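Local coordinates for DNA repair and recombination protein radB (Thermococcus kodakarensis, PDB 2CVH) that probably takes part in DNA repair and homologous recombination as a RecA-like ATPase-domain protein that binds DNA and ATP but hydrolyses ATP only very weakly, at residues Leu182-Leu185 against Leu190-Ala193; Ala207-Arg210 against Gly215-Asp218. All coordinates share one frame; numbering follows the deposited sequence.

Contact 1: residues Leu182-Leu185 against Leu190-Ala193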
loop_
_atom_site.group_PDB
_atom_site.type_symbol
_atom_site.label_atom_id
_atom_site.label_comp_id
_atom_site.label_asym_id
_atom_site.label_seq_id
_atom_site.Cartn_x
_atom_site.Cartn_y
_atom_site.Cartn_z
ATOM N N LEU A 182 7.464 7.476 0.716
ATOM C CA LEU A 182 8.479 7.122 -0.254
ATOM C C LEU A 182 8.845 8.381 -1.026
ATOM O O LEU A 182 7.969 9.109 -1.493
ATOM C CB LEU A 182 7.970 6.043 -1.207
ATOM C CG LEU A 182 7.341 4.763 -0.666
ATOM C CD1 LEU A 182 7.152 3.837 -1.841
ATOM C CD2 LEU A 182 8.195 4.087 0.382
ATOM N N ASP A 183 10.133 8.681 -1.094
ATOM C CA ASP A 183 10.568 9.861 -1.829
ATOM C C ASP A 183 11.519 9.456 -2.927
ATOM O O ASP A 183 12.240 8.448 -2.796
ATOM C CB ASP A 183 11.309 10.834 -0.905
ATOM C CG ASP A 183 10.434 11.377 0.195
ATOM O OD1 ASP A 183 9.283 11.792 -0.071
ATOM O OD2 ASP A 183 10.915 11.375 1.338
ATOM N N LYS A 184 11.589 10.295 -3.961
ATOM C CA LYS A 184 12.490 10.056 -5.094
ATOM C C LYS A 184 13.836 10.744 -4.923
ATOM O O LYS A 184 13.871 11.920 -4.571
ATOM C CB LYS A 184 11.886 10.619 -6.370
ATOM C CG LYS A 184 10.593 10.033 -6.775
ATOM C CD LYS A 184 10.115 10.701 -8.026
ATOM C CE LYS A 184 8.852 10.050 -8.522
ATOM N NZ LYS A 184 8.247 10.792 -9.660
ATOM N N LEU A 185 14.935 10.023 -5.121
ATOM C CA LEU A 185 16.258 10.647 -5.086
ATOM C C LEU A 185 16.513 11.074 -6.547
ATOM O O LEU A 185 15.967 10.466 -7.463
ATOM C CB LEU A 185 17.309 9.689 -4.536
ATOM C CG LEU A 185 17.164 9.464 -3.010
ATOM C CD1 LEU A 185 18.302 8.645 -2.444
ATOM C CD2 LEU A 185 17.146 10.775 -2.292
ATOM N N LEU A 190 16.197 5.773 -8.186
ATOM C CA LEU A 190 16.652 5.917 -6.793
ATOM C C LEU A 190 15.541 6.451 -5.883
ATOM O O LEU A 190 14.901 7.470 -6.181
ATOM C CB LEU A 190 17.862 6.852 -6.709
ATOM C CG LEU A 190 19.160 6.368 -6.059
ATOM C CD1 LEU A 190 19.880 7.570 -5.539
ATOM C CD2 LEU A 190 18.946 5.398 -4.914
ATOM N N ARG A 191 15.362 5.788 -4.748
ATOM C CA ARG A 191 14.302 6.156 -3.819
ATOM C C ARG A 191 14.716 5.948 -2.365
ATOM O O ARG A 191 15.691 5.250 -2.065
ATOM C CB ARG A 191 13.083 5.258 -4.079
ATOM C CG ARG A 191 12.529 5.260 -5.495
ATOM C CD ARG A 191 11.838 6.556 -5.814
ATOM N NE ARG A 191 11.280 6.526 -7.165
ATOM C CZ ARG A 191 11.884 7.008 -8.256
ATOM N NH1 ARG A 191 13.091 7.586 -8.179
ATOM N NH2 ARG A 191 11.279 6.886 -9.437
ATOM N N VAL A 192 13.935 6.520 -1.461
ATOM C CA VAL A 192 14.181 6.329 -0.036
ATOM C C VAL A 192 12.817 6.267 0.650
ATOM O O VAL A 192 11.886 6.980 0.266
ATOM C CB VAL A 192 15.056 7.481 0.573
ATOM C CG1 VAL A 192 14.317 8.824 0.462
ATOM C CG2 VAL A 192 15.479 7.151 2.057
ATOM N N ALA A 193 12.664 5.345 1.587
ATOM C CA ALA A 193 11.415 5.257 2.332
ATOM C C ALA A 193 11.689 5.795 3.762
ATOM O O ALA A 193 12.749 5.558 4.332
ATOM C CB ALA A 193 10.930 3.795 2.395
#

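Contact 2: residues Ala207-Arg210 against Gly215-Asp218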
loop_
_atom_site.group_PDB
_atom_site.type_symbol
_atom_site.label_atom_id
_atom_site.label_comp_id
_atom_site.label_asym_id
_atom_site.label_seq_id
_atom_site.Cartn_x
_atom_site.Cartn_y
_atom_site.Cartn_z
ATOM N N ALA A 207 15.315 3.835 4.517
ATOM C CA ALA A 207 15.819 2.683 3.773
ATOM C C ALA A 207 15.889 3.136 2.326
ATOM O O ALA A 207 14.922 3.679 1.779
ATOM C CB ALA A 207 14.864 1.496 3.897
ATOM N N TYR A 208 17.062 2.986 1.731
ATOM C CA TYR A 208 17.266 3.354 0.332
ATOM C C TYR A 208 16.957 2.125 -0.547
ATOM O O TYR A 208 17.221 0.971 -0.155
ATOM C CB TYR A 208 18.725 3.795 0.115
ATOM C CG TYR A 208 19.046 5.110 0.786
ATOM C CD1 TYR A 208 18.609 6.317 0.232
ATOM C CD2 TYR A 208 19.715 5.145 2.019
ATOM C CE1 TYR A 208 18.819 7.532 0.901
ATOM C CE2 TYR A 208 19.934 6.359 2.695
ATOM C CZ TYR A 208 19.481 7.541 2.129
ATOM O OH TYR A 208 19.669 8.736 2.785
ATOM N N PHE A 209 16.375 2.353 -1.714
ATOM C CA PHE A 209 16.098 1.243 -2.606
ATOM C C PHE A 209 16.073 1.785 -4.028
ATOM O O PHE A 209 16.149 3.001 -4.223
ATOM C CB PHE A 209 14.766 0.547 -2.207
ATOM C CG PHE A 209 13.521 1.410 -2.393
ATOM C CD1 PHE A 209 13.101 2.295 -1.390
ATOM C CD2 PHE A 209 12.740 1.294 -3.545
ATOM C CE1 PHE A 209 11.929 3.036 -1.536
ATOM C CE2 PHE A 209 11.562 2.038 -3.694
ATOM C CZ PHE A 209 11.160 2.910 -2.684
ATOM N N ARG A 210 16.004 0.898 -5.017
ATOM C CA ARG A 210 15.920 1.332 -6.417
ATOM C C ARG A 210 14.858 0.540 -7.173
ATOM O O ARG A 210 14.601 -0.614 -6.876
ATOM C CB ARG A 210 17.286 1.241 -7.136
ATOM C CG ARG A 210 17.922 -0.098 -7.045
ATOM C CD ARG A 210 19.315 -0.135 -7.626
ATOM N NE ARG A 210 20.006 -1.354 -7.198
ATOM C CZ ARG A 210 20.214 -2.423 -7.966
ATOM N NH1 ARG A 210 19.788 -2.446 -9.224
ATOM N NH2 ARG A 210 20.881 -3.460 -7.482
ATOM N N GLY A 215 11.561 -5.149 -10.016
ATOM C CA GLY A 215 10.632 -4.607 -9.037
ATOM C C GLY A 215 11.332 -3.539 -8.207
ATOM O O GLY A 215 11.569 -2.419 -8.669
ATOM N N ILE A 216 11.733 -3.905 -7.003
ATOM C CA ILE A 216 12.410 -2.990 -6.103
ATOM C C ILE A 216 13.575 -3.734 -5.517
ATOM O O ILE A 216 13.456 -4.884 -5.109
ATOM C CB ILE A 216 11.454 -2.470 -5.006
ATOM C CG1 ILE A 216 10.709 -1.235 -5.539
ATOM C CG2 ILE A 216 12.221 -2.150 -3.727
ATOM C CD1 ILE A 216 9.556 -0.792 -4.681
ATOM N N GLU A 217 14.734 -3.099 -5.551
ATOM C CA GLU A 217 15.941 -3.736 -5.049
ATOM C C GLU A 217 16.718 -2.863 -4.087
ATOM O O GLU A 217 16.475 -1.666 -3.978
ATOM C CB GLU A 217 16.857 -4.132 -6.230
ATOM C CG GLU A 217 16.207 -5.144 -7.157
ATOM C CD GLU A 217 17.152 -5.683 -8.203
ATOM O OE1 GLU A 217 17.041 -5.263 -9.358
ATOM O OE2 GLU A 217 17.990 -6.546 -7.884
ATOM N N ASP A 218 17.599 -3.503 -3.335
ATOM C CA ASP A 218 18.469 -2.782 -2.446
ATOM C C ASP A 218 19.465 -2.086 -3.367
ATOM O O ASP A 218 19.746 -2.556 -4.484
ATOM C CB ASP A 218 19.180 -3.739 -1.515
ATOM C CG ASP A 218 18.274 -4.237 -0.436
ATOM O OD1 ASP A 218 17.905 -3.396 0.399
ATOM O OD2 ASP A 218 17.892 -5.429 -0.460
HETATM O O HOH W 1 19.211 -0.746 -0.126
HETATM O O HOH W 2 21.197 -4.789 -5.434
#

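Contact 1: residues Leu182-Leu185 against Leu190-Ala193
The beta hairpin of strands 178-184 and 190-197 brings Leu182-Leu185 against Leu190-Ala193 in the sheet of this RecA-like ATPase domain. Asp183 and Val192 form a hydrogen-bonded antiparallel pair. Asp183 N reaches Val192 O at 2.8 Å, and Val192 N returns a bond to Asp183 O at 2.9 Å. Nearer the turn, Leu190 O is gripped twice. Leu185 N donates to it at 2.8 Å, and Arg191 NH1 donates at 2.7 Å from the opposite face of the carbonyl plane. Arg191 can fold back in this way because its chain bends at chi2 (-71°). Its guanidinium lies flat beside the extended Lys184 chain, and Lys184 CG sits over one face, 3.6 Å from Arg191 CZ. The two side chains point the same way, toward the predicted ATP-binding loop, where Arg191 NH2 bonds to Ala30 O. Were Arg191 an alanine, Leu190 O would probably lose its second donor, Ala30 O its bond to the guanidinium, and the Lys184 methylenes their flat partner. On the same face of the sheet, Leu182 CD2 presses on Ala193 CB at 3.4 Å. Leu182 also touches Ser31 of the same predicted loop. On the other side of the sheet, Val192 CG1 meets Asp183 CB at 3.9 Å. Leu185 CB packs tightly on Leu190 CD1, at 3.5 Å. Strand 22-26 lies beside strand 178-184, and strand 206-212 flanks strand 190-197.

Contact 2: residues Ala207-Arg210 against Gly215-Asp218
Backbone hydrogen bonds join Arg210 and Glu217 as an antiparallel pair in the C-terminal beta hairpin. Arg210 N donates to Glu217 O and Glu217 N to Arg210 O, both at 2.8 Å. Ile216 CA makes a CA-H...O contact with Arg210 O.

The polar side-chain contacts centre on Arg210. Its chain runs extended from CG to NE and reaches across to the partner strand, where NE donates to Asp218 O at 3.0 Å. That bond is bent, at 133°, and the oxygen lies 31° out of the guanidinium plane. Arg210 NH2 adds a weak bond to the same oxygen, and a water that donates to Asp218 O lies beside it. One guanidinium face rests over Glu217 CB. Arg210 NH1 and Glu217 OE1 form a long salt bridge of 3.9 Å that works through charge alone. The carboxylate of Glu217 is held more firmly by Thr212 and Arg214. A second water links Tyr208 O to Asp218 OD1, donating to both.

The apolar contact is Phe209 against Ile216, whose side chains cross at a slant. Ile216 CG2 approaches Phe209 CD2 to 3.5 Å, and Ile216 CD1 comes to 3.6 Å from Phe209 CE2.

Ile216 also packs on helices 7-12 and 33-44, while Asp218 accepts bonds from Lys7 N and Ser8 N. Strand 190-197 lies on the other side of strand 206-212, and strand 215-218 is outermost within the chain.

Overall arrangement
The predicted P-loop comes early in the chain, and both hairpins lie near the C terminus. Contact 1 closes first, across the short turn between strands 178-184 and 190-197. The chain then runs on, and contact 2 closes the turn between strands 206-212 and 215-218. The two are in series and neither nest nor cross. They share the sheet, because strands 190-197 and 206-212 are neighbours: Arg191 N bonds to Phe209 O and Ala193 N to Ala207 O. From strand 178-184, last of the parallel run, they carry the sheet through antiparallel strands to its edge at 215-218. Both border the predicted P-loop, through Leu182 and Ile216 respectively, and contact 2 also reaches helices 7-12 and 33-44.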